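Local atomic coordinates of mandelate racemase/muconate lactonizing enzyme-like protein (Rubrobacter xylanophilus DSM 9941, PDB entry 2QQ6), a protein that binds magnesium and may act as a lyase of the enolase superfamily, although its substrate is not established. Residues K169-D174 / D216-F221; E194-R199 / I227-A232; L241-P246 / A266-Y271. All blocks are in the same frame, centred on the assembly; numbering follows the deposited sequence.

Interaction 1: residues K169-D174 / D216-F221. With MG (magnesium ion), chain D.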
loop_
_atom_site.group_PDB
_atom_site.type_symbol
_atom_site.label_atom_id
_atom_site.label_comp_id
_atom_site.label_asym_id
_atom_site.label_seq_id
_atom_site.Cartn_x
_atom_site.Cartn_y
_atom_site.Cartn_z
ATOM N N LYS B 169 10.827 -22.692 -12.415
ATOM C CA LYS B 169 11.244 -21.349 -11.992
ATOM C C LYS B 169 12.414 -21.440 -11.010
ATOM O O LYS B 169 12.401 -22.260 -10.095
ATOM C CB LYS B 169 10.095 -20.588 -11.332
ATOM C CG LYS B 169 10.456 -19.154 -10.903
ATOM C CD LYS B 169 9.280 -18.511 -10.161
ATOM C CE LYS B 169 9.405 -16.989 -10.047
ATOM N NZ LYS B 169 8.122 -16.342 -9.622
ATOM N N LEU B 170 13.408 -20.571 -11.192
ATOM C CA LEU B 170 14.610 -20.569 -10.356
ATOM C C LEU B 170 15.147 -19.211 -9.907
ATOM O O LEU B 170 15.024 -18.214 -10.624
ATOM C CB LEU B 170 15.722 -21.300 -11.096
ATOM C CG LEU B 170 16.023 -22.664 -10.502
ATOM C CD1 LEU B 170 16.643 -23.553 -11.556
ATOM C CD2 LEU B 170 16.928 -22.485 -9.276
ATOM N N ASP B 171 15.763 -19.194 -8.723
ATOM C CA ASP B 171 16.344 -17.974 -8.163
ATOM C C ASP B 171 17.824 -17.890 -8.451
ATOM O O ASP B 171 18.463 -18.907 -8.687
ATOM C CB ASP B 171 16.177 -17.916 -6.648
ATOM C CG ASP B 171 14.735 -17.851 -6.221
ATOM O OD1 ASP B 171 13.901 -17.350 -7.009
ATOM O OD2 ASP B 171 14.441 -18.281 -5.084
ATOM N N VAL B 172 18.369 -16.680 -8.405
ATOM C CA VAL B 172 19.791 -16.479 -8.659
ATOM C C VAL B 172 20.380 -15.307 -7.876
ATOM O O VAL B 172 21.441 -14.787 -8.229
ATOM C CB VAL B 172 20.084 -16.268 -10.166
ATOM C CG1 VAL B 172 19.657 -17.487 -10.947
ATOM C CG2 VAL B 172 19.370 -15.041 -10.679
ATOM N N ASP B 173 19.688 -14.908 -6.812
ATOM C CA ASP B 173 20.145 -13.815 -5.961
ATOM C C ASP B 173 20.568 -14.294 -4.560
ATOM O O ASP B 173 19.878 -15.086 -3.912
ATOM C CB ASP B 173 19.061 -12.719 -5.846
ATOM C CG ASP B 173 17.791 -13.196 -5.138
ATOM O OD1 ASP B 173 17.150 -14.137 -5.639
ATOM O OD2 ASP B 173 17.422 -12.623 -4.088
ATOM N N ASP B 174 21.716 -13.801 -4.104
ATOM C CA ASP B 174 22.248 -14.152 -2.794
ATOM C C ASP B 174 22.905 -12.900 -2.201
ATOM O O ASP B 174 24.115 -12.860 -1.978
ATOM C CB ASP B 174 23.262 -15.295 -2.952
ATOM C CG ASP B 174 23.560 -16.007 -1.647
ATOM O OD1 ASP B 174 22.776 -15.853 -0.688
ATOM O OD2 ASP B 174 24.577 -16.732 -1.589
ATOM N N ASP B 216 14.118 -15.819 -11.453
ATOM C CA ASP B 216 13.752 -14.665 -10.632
ATOM C C ASP B 216 14.988 -14.027 -10.022
ATOM O O ASP B 216 15.887 -14.724 -9.555
ATOM C CB ASP B 216 12.815 -15.105 -9.499
ATOM C CG ASP B 216 12.041 -13.951 -8.876
ATOM O OD1 ASP B 216 12.508 -12.789 -8.906
ATOM O OD2 ASP B 216 10.957 -14.217 -8.321
HETATM N N MSE B 217 15.025 -12.697 -10.031
HETATM C CA MSE B 217 16.128 -11.942 -9.443
HETATM C C MSE B 217 15.675 -11.192 -8.196
HETATM O O MSE B 217 16.439 -10.455 -7.591
HETATM C CB MSE B 217 16.696 -10.952 -10.451
HETATM C CG MSE B 217 17.347 -11.591 -11.657
HETATM SE SE MSE B 217 18.498 -10.322 -12.703
HETATM C CE MSE B 217 17.343 -10.027 -14.213
ATOM N N HIS B 218 14.413 -11.382 -7.833
ATOM C CA HIS B 218 13.824 -10.741 -6.666
ATOM C C HIS B 218 14.121 -9.255 -6.561
ATOM O O HIS B 218 14.241 -8.714 -5.468
ATOM C CB HIS B 218 14.261 -11.480 -5.399
ATOM C CG HIS B 218 13.604 -12.817 -5.248
ATOM N ND1 HIS B 218 14.315 -13.985 -5.081
ATOM C CD2 HIS B 218 12.302 -13.181 -5.328
ATOM C CE1 HIS B 218 13.481 -15.007 -5.073
ATOM N NE2 HIS B 218 12.252 -14.548 -5.223
ATOM N N GLY B 219 14.235 -8.618 -7.730
ATOM C CA GLY B 219 14.521 -7.193 -7.859
ATOM C C GLY B 219 15.445 -6.595 -6.822
ATOM O O GLY B 219 15.003 -5.871 -5.935
ATOM N N ARG B 220 16.739 -6.868 -6.954
ATOM C CA ARG B 220 17.713 -6.372 -5.987
ATOM C C ARG B 220 18.876 -5.613 -6.608
ATOM O O ARG B 220 19.783 -5.213 -5.875
ATOM C CB ARG B 220 18.341 -7.532 -5.196
ATOM C CG ARG B 220 17.456 -8.716 -4.887
ATOM C CD ARG B 220 16.737 -8.569 -3.574
ATOM N NE ARG B 220 16.166 -9.845 -3.165
ATOM C CZ ARG B 220 15.422 -10.016 -2.081
ATOM N NH1 ARG B 220 15.150 -8.986 -1.288
ATOM N NH2 ARG B 220 14.953 -11.217 -1.794
ATOM N N PHE B 221 18.877 -5.393 -7.923
ATOM C CA PHE B 221 20.045 -4.751 -8.529
ATOM C C PHE B 221 19.923 -3.447 -9.292
ATOM O O PHE B 221 18.852 -3.070 -9.767
ATOM C CB PHE B 221 20.754 -5.778 -9.401
ATOM C CG PHE B 221 20.759 -7.139 -8.795
ATOM C CD1 PHE B 221 19.643 -7.963 -8.901
ATOM C CD2 PHE B 221 21.847 -7.576 -8.045
ATOM C CE1 PHE B 221 19.615 -9.196 -8.271
ATOM C CE2 PHE B 221 21.830 -8.810 -7.408
ATOM C CZ PHE B 221 20.717 -9.621 -7.518
HETATM MG MG MG D . 8.877 -13.741 -7.621
#
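At the metal-bearing mouth of the enolase-superfamily barrel, Leu170 and Asp216 join two parallel strands just where their chains turn into loops. Helix 190-207 links strands 167-171 and 212-216, making a beta-alpha-beta crossover. Asp216 N donates to Leu170 O (2.7 Å), and the return bond from Val172 N to Asp216 O is weak at 3.4 Å. Because Asp171 pairs with Asp216, the two side chains stand next to each other on one face of the sheet. Asp216 divides its carboxylate between two tasks. Asp216 OD2 binds magnesium at 2.2 Å, while OD1 of the same residue takes the backbone N of His218 at 2.6 Å from above the carboxylate plane, closing an Asx turn. Asp216 CG, anti to its backbone N (chi1 -162°), also lies over one face of the His218 ring, displaced toward the rim. The extended Lys169 side chain brings CE within 3.6 Å of Asp216 OD2; beyond it, NZ forms a salt bridge with Glu242, itself a magnesium ligand. A second acid, Asp173, holds the loop farther along. Asp173 OD1 receives His218 ND1 at 2.9 Å on the syn side, near the ring plane, and Asp173 OD2 receives Arg220 NE at 3.2 Å in a salt bridge, from above the carboxylate plane. Arg220 NH2 also reaches Ala136 O, and Asp171 OD2 takes a hydrogen bond from His139. Phe79 of the second subunit meets the His218 ring with the planes roughly perpendicular. Chemically, one oxygen of Asp216 serves the metal while the other shapes its own loop, which probably couples metal binding to loop conformation. The OD1 bond of Asp173 would limit rotation of the imidazole, while OD2 draws the arginine into the same polar network.

Interaction 2: residues E194-R199 / I227-A232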
loop_
_atom_site.group_PDB
_atom_site.type_symbol
_atom_site.label_atom_id
_atom_site.label_comp_id
_atom_site.label_asym_id
_atom_site.label_seq_id
_atom_site.Cartn_x
_atom_site.Cartn_y
_atom_site.Cartn_z
ATOM N N GLU B 194 29.550 -14.774 -12.190
ATOM C CA GLU B 194 29.817 -16.069 -12.794
ATOM C C GLU B 194 29.036 -17.112 -12.030
ATOM O O GLU B 194 28.481 -18.032 -12.613
ATOM C CB GLU B 194 31.304 -16.409 -12.731
ATOM C CG GLU B 194 32.224 -15.260 -13.092
ATOM C CD GLU B 194 31.897 -14.626 -14.435
ATOM O OE1 GLU B 194 32.056 -13.383 -14.553
ATOM O OE2 GLU B 194 31.492 -15.363 -15.368
ATOM N N ALA B 195 28.993 -16.960 -10.715
ATOM C CA ALA B 195 28.274 -17.901 -9.873
ATOM C C ALA B 195 26.837 -18.043 -10.345
ATOM O O ALA B 195 26.318 -19.149 -10.465
ATOM C CB ALA B 195 28.305 -17.436 -8.426
HETATM N N MSE B 196 26.202 -16.913 -10.617
HETATM C CA MSE B 196 24.815 -16.913 -11.059
HETATM C C MSE B 196 24.587 -17.590 -12.411
HETATM O O MSE B 196 23.672 -18.410 -12.563
HETATM C CB MSE B 196 24.298 -15.483 -11.085
HETATM C CG MSE B 196 24.124 -14.909 -9.699
HETATM SE SE MSE B 196 24.116 -12.933 -9.687
HETATM C CE MSE B 196 22.318 -12.647 -10.459
ATOM N N VAL B 197 25.411 -17.240 -13.392
ATOM C CA VAL B 197 25.289 -17.836 -14.709
ATOM C C VAL B 197 25.529 -19.339 -14.593
ATOM O O VAL B 197 24.952 -20.144 -15.329
ATOM C CB VAL B 197 26.318 -17.247 -15.674
ATOM C CG1 VAL B 197 26.129 -17.839 -17.047
ATOM C CG2 VAL B 197 26.180 -15.746 -15.714
ATOM N N ALA B 198 26.385 -19.713 -13.650
ATOM C CA ALA B 198 26.700 -21.113 -13.451
ATOM C C ALA B 198 25.444 -21.852 -13.052
ATOM O O ALA B 198 25.159 -22.925 -13.582
ATOM C CB ALA B 198 27.764 -21.266 -12.379
ATOM N N ARG B 199 24.695 -21.273 -12.116
ATOM C CA ARG B 199 23.470 -21.902 -11.658
ATOM C C ARG B 199 22.564 -22.103 -12.859
ATOM O O ARG B 199 22.001 -23.180 -13.063
ATOM C CB ARG B 199 22.771 -21.032 -10.606
ATOM C CG ARG B 199 21.458 -21.621 -10.084
ATOM C CD ARG B 199 21.634 -23.051 -9.529
ATOM N NE ARG B 199 22.442 -23.099 -8.309
ATOM C CZ ARG B 199 22.112 -22.486 -7.175
ATOM N NH1 ARG B 199 20.982 -21.780 -7.103
ATOM N NH2 ARG B 199 22.913 -22.568 -6.118
ATOM N N ILE B 227 21.659 -5.051 -16.431
ATOM C CA ILE B 227 22.004 -5.080 -17.841
ATOM C C ILE B 227 23.084 -6.094 -18.178
ATOM O O ILE B 227 22.944 -6.874 -19.118
ATOM C CB ILE B 227 22.437 -3.684 -18.312
ATOM C CG1 ILE B 227 21.260 -2.716 -18.187
ATOM C CG2 ILE B 227 22.894 -3.730 -19.733
ATOM C CD1 ILE B 227 21.479 -1.387 -18.847
ATOM N N ARG B 228 24.164 -6.092 -17.409
ATOM C CA ARG B 228 25.243 -7.029 -17.662
ATOM C C ARG B 228 24.758 -8.458 -17.464
ATOM O O ARG B 228 25.129 -9.349 -18.229
ATOM C CB ARG B 228 26.432 -6.752 -16.739
ATOM C CG ARG B 228 27.676 -7.547 -17.101
ATOM C CD ARG B 228 28.797 -7.470 -16.055
ATOM N NE ARG B 228 29.794 -8.520 -16.305
ATOM C CZ ARG B 228 30.769 -8.885 -15.466
ATOM N NH1 ARG B 228 30.919 -8.286 -14.280
ATOM N NH2 ARG B 228 31.591 -9.877 -15.810
ATOM N N PHE B 229 23.920 -8.688 -16.456
ATOM C CA PHE B 229 23.446 -10.041 -16.222
ATOM C C PHE B 229 22.441 -10.466 -17.270
ATOM O O PHE B 229 22.431 -11.623 -17.692
ATOM C CB PHE B 229 22.817 -10.188 -14.835
ATOM C CG PHE B 229 22.421 -11.599 -14.515
ATOM C CD1 PHE B 229 23.392 -12.567 -14.288
ATOM C CD2 PHE B 229 21.076 -11.989 -14.555
ATOM C CE1 PHE B 229 23.038 -13.907 -14.110
ATOM C CE2 PHE B 229 20.701 -13.337 -14.380
ATOM C CZ PHE B 229 21.684 -14.298 -14.160
ATOM N N ALA B 230 21.591 -9.532 -17.688
ATOM C CA ALA B 230 20.577 -9.822 -18.700
ATOM C C ALA B 230 21.233 -10.210 -20.012
ATOM O O ALA B 230 20.859 -11.214 -20.622
ATOM C CB ALA B 230 19.694 -8.628 -18.916
ATOM N N ARG B 231 22.211 -9.418 -20.447
ATOM C CA ARG B 231 22.900 -9.707 -21.699
ATOM C C ARG B 231 23.452 -11.121 -21.656
ATOM O O ARG B 231 23.599 -11.767 -22.680
ATOM C CB ARG B 231 24.023 -8.701 -21.946
ATOM N N ALA B 232 23.738 -11.616 -20.463
ATOM C CA ALA B 232 24.278 -12.960 -20.334
ATOM C C ALA B 232 23.182 -14.010 -20.348
ATOM O O ALA B 232 23.432 -15.163 -20.663
ATOM C CB ALA B 232 25.102 -13.073 -19.058
#
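Met196 and Phe229 meet between two neighbouring helices of the outer layer of the barrel, 190-207 and 223-233. Within the contact the helix axes approach to 11.0 Å and run in nearly the same sense, 30° apart, as successive helices around an alpha/beta barrel do. That spacing is bridged by long side chains. Phe229 leaves its helix with CG anti to the backbone N (chi1 -175°), and its ring reaches toward helix 190-207. Met196, a selenomethionine here, slants across the phenylalanine. Its chain bends at the last torsion and lays CE over the centre of one ring face, 3.9 Å from the centroid and 9° off the ring normal, a CH-pi contact. The selenium stands obliquely to the ring in a Met-aromatic relation, whereas CB of Met196 approaches the ring through Phe229 CE1 at 3.6 Å. The ring is thus met by both the root and the tip of one side chain. Val197 adds a second apolar approach: it and Phe229 run antiparallel alongside each other, with Val197 CG2 lying 4.0 Å from Phe229 CE1. The same Val197 CG2 methyl looks onward to Ala232 CB at 4.4 Å, where the small alanine faces helix 194-199. Inward, Met217 of the loop after strand 212-216 packs on Phe229, and Leu144 touches Met196; the hydrophobic seam thereby continues into loops beyond the helix layer. Its outer margin is polar and exposed. Glu194 and Arg228 stand roughly perpendicular there, the arginine straight as far as NE and the glutamate bent, with carboxylate and guanidinium planes strongly inclined. They form a long salt bridge, in which Glu194 OE1 stands 3.8 Å from Arg228 NH2.

Interaction 3: residues L241-P246 / A266-Y271. With MG (magnesium ion), chain D.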
loop_
_atom_site.group_PDB
_atom_site.type_symbol
_atom_site.label_atom_id
_atom_site.label_comp_id
_atom_site.label_asym_id
_atom_site.label_seq_id
_atom_site.Cartn_x
_atom_site.Cartn_y
_atom_site.Cartn_z
ATOM N N LEU B 241 12.969 -13.352 -17.619
ATOM C CA LEU B 241 13.852 -12.982 -16.527
ATOM C C LEU B 241 13.018 -12.061 -15.636
ATOM O O LEU B 241 12.598 -10.991 -16.071
ATOM C CB LEU B 241 15.075 -12.271 -17.090
ATOM C CG LEU B 241 16.190 -11.931 -16.113
ATOM C CD1 LEU B 241 16.513 -13.128 -15.258
ATOM C CD2 LEU B 241 17.410 -11.454 -16.887
ATOM N N GLU B 242 12.785 -12.502 -14.400
ATOM C CA GLU B 242 11.955 -11.799 -13.417
ATOM C C GLU B 242 12.625 -10.723 -12.556
ATOM O O GLU B 242 13.657 -10.948 -11.928
ATOM C CB GLU B 242 11.293 -12.849 -12.503
ATOM C CG GLU B 242 10.068 -12.401 -11.695
ATOM C CD GLU B 242 9.333 -13.577 -11.032
ATOM O OE1 GLU B 242 8.991 -14.539 -11.741
ATOM O OE2 GLU B 242 9.083 -13.542 -9.810
ATOM N N GLU B 243 12.013 -9.548 -12.538
ATOM C CA GLU B 243 12.465 -8.411 -11.743
ATOM C C GLU B 243 13.956 -8.165 -11.513
ATOM O O GLU B 243 14.459 -8.431 -10.429
ATOM C CB GLU B 243 11.799 -8.447 -10.357
ATOM C CG GLU B 243 10.279 -8.550 -10.345
ATOM C CD GLU B 243 9.723 -8.667 -8.935
ATOM O OE1 GLU B 243 10.190 -9.564 -8.198
ATOM O OE2 GLU B 243 8.824 -7.875 -8.561
ATOM N N PRO B 244 14.679 -7.642 -12.512
ATOM C CA PRO B 244 16.106 -7.387 -12.284
ATOM C C PRO B 244 16.313 -6.181 -11.369
ATOM O O PRO B 244 17.280 -6.117 -10.624
ATOM C CB PRO B 244 16.639 -7.122 -13.682
ATOM C CG PRO B 244 15.459 -6.539 -14.385
ATOM C CD PRO B 244 14.336 -7.435 -13.927
ATOM N N THR B 245 15.404 -5.217 -11.418
ATOM C CA THR B 245 15.551 -4.031 -10.586
ATOM C C THR B 245 14.446 -3.942 -9.549
ATOM O O THR B 245 13.462 -4.672 -9.634
ATOM C CB THR B 245 15.561 -2.721 -11.448
ATOM O OG1 THR B 245 14.470 -2.728 -12.380
ATOM C CG2 THR B 245 16.883 -2.584 -12.193
ATOM N N PRO B 246 14.612 -3.061 -8.545
ATOM C CA PRO B 246 13.642 -2.843 -7.464
ATOM C C PRO B 246 12.278 -2.476 -8.059
ATOM O O PRO B 246 12.204 -1.804 -9.093
ATOM C CB PRO B 246 14.263 -1.700 -6.671
ATOM C CG PRO B 246 15.717 -1.912 -6.864
ATOM C CD PRO B 246 15.825 -2.256 -8.320
ATOM N N ALA B 266 7.401 -9.085 -15.031
ATOM C CA ALA B 266 7.247 -8.471 -13.725
ATOM C C ALA B 266 5.772 -8.302 -13.427
ATOM O O ALA B 266 4.935 -8.590 -14.279
ATOM C CB ALA B 266 7.946 -7.122 -13.698
ATOM N N GLY B 267 5.450 -7.857 -12.217
ATOM C CA GLY B 267 4.056 -7.647 -11.877
ATOM C C GLY B 267 3.571 -8.088 -10.512
ATOM O O GLY B 267 2.464 -7.732 -10.117
ATOM N N GLU B 268 4.372 -8.851 -9.783
ATOM C CA GLU B 268 3.940 -9.317 -8.467
ATOM C C GLU B 268 3.980 -8.247 -7.379
ATOM O O GLU B 268 3.416 -8.428 -6.301
ATOM C CB GLU B 268 4.779 -10.514 -8.026
ATOM C CG GLU B 268 6.271 -10.266 -8.034
ATOM C CD GLU B 268 7.033 -11.390 -7.389
ATOM O OE1 GLU B 268 6.826 -11.613 -6.179
ATOM O OE2 GLU B 268 7.831 -12.053 -8.086
ATOM N N ASN B 269 4.644 -7.132 -7.654
ATOM C CA ASN B 269 4.728 -6.073 -6.665
ATOM C C ASN B 269 3.952 -4.814 -7.035
ATOM O O ASN B 269 4.088 -3.784 -6.387
ATOM C CB ASN B 269 6.189 -5.730 -6.382
ATOM C CG ASN B 269 6.883 -6.802 -5.576
ATOM O OD1 ASN B 269 6.366 -7.250 -4.553
ATOM N ND2 ASN B 269 8.060 -7.218 -6.027
ATOM N N VAL B 270 3.129 -4.900 -8.070
ATOM C CA VAL B 270 2.320 -3.764 -8.481
ATOM C C VAL B 270 0.853 -4.129 -8.258
ATOM O O VAL B 270 0.427 -5.223 -8.630
ATOM C CB VAL B 270 2.587 -3.408 -9.967
ATOM C CG1 VAL B 270 2.736 -4.673 -10.786
ATOM C CG2 VAL B 270 1.458 -2.559 -10.516
ATOM N N TYR B 271 0.092 -3.231 -7.632
ATOM C CA TYR B 271 -1.322 -3.491 -7.350
ATOM C C TYR B 271 -2.256 -2.605 -8.170
ATOM O O TYR B 271 -1.878 -1.512 -8.577
ATOM C CB TYR B 271 -1.639 -3.226 -5.876
ATOM C CG TYR B 271 -0.673 -3.782 -4.857
ATOM C CD1 TYR B 271 0.648 -3.354 -4.812
ATOM C CD2 TYR B 271 -1.098 -4.714 -3.904
ATOM C CE1 TYR B 271 1.525 -3.836 -3.840
ATOM C CE2 TYR B 271 -0.232 -5.204 -2.929
ATOM C CZ TYR B 271 1.079 -4.760 -2.901
ATOM O OH TYR B 271 1.943 -5.222 -1.933
HETATM MG MG MG D . 8.877 -13.741 -7.621
#
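Two of the three protein ligands of the magnesium ion, Glu242 and Glu268, meet here above the ends of adjacent strands in the barrel of the enolase superfamily. Glu242 closes strand 241-242, and Glu268 lies in the type I beta turn from Gly267 to Val270 that follows strand 264-266. Their side chains cross at about a right angle, with the carboxylate planes 66° apart, and each offers a single oxygen to the metal: Glu242 OE2 at 2.2 Å and Glu268 OE2 at 2.0 Å. Asp216 adds the third carboxylate ligand, and Lys169 is the partner of Glu242 OE1. The two OE2 atoms come close to each other because they share the ion. Glu243, next along the chain, runs toward the turn instead. Its extended chain is roughly perpendicular to that of Glu268, yet the two carboxylates end with nearly parallel planes, 5° apart, and Glu243 OE1 lies 3.4 Å from Glu268 OE2. Those two oxygens are not hydrogen-bonded to each other. Glu243 OE2 is met by Asn269 ND2 at 2.7 Å in a bent, weak hydrogen bond (124° at the hydrogen). Lys294 NZ bonds to Glu268 O and weakly to Asn269 OD1. Glu243 CG packs 4.3 Å from Ala266 CB, while Phe79 of the second subunit packs on both Glu243 and Glu268. Such a gathering of buried acidic groups would be costly alone; magnesium probably offsets much of the repulsion, and Lys294, mainly through Glu268 O, is placed to steady the turn that carries Glu268.

In the fold
Interactions 1 and 3 are buried and polar, lie at the same end of the barrel sheet, and share one magnesium ion: Asp216 of the first and Glu242 and Glu268 of the third complete its protein ligands, and a salt bridge from Lys169 to Glu242 ties the two together. Both also meet the second subunit. Interaction 2, farther from the chain's centre and partly exposed, is mainly apolar and joins helices rather than strand ends. The layers nonetheless touch, since Val172 and Met217 of interaction 1 pack against Met196 and Phe229, and Leu241 of interaction 3 reaches Phe229 and Ala230. Chemistry thus changes from metal-centred charge within to hydrophobic packing outside.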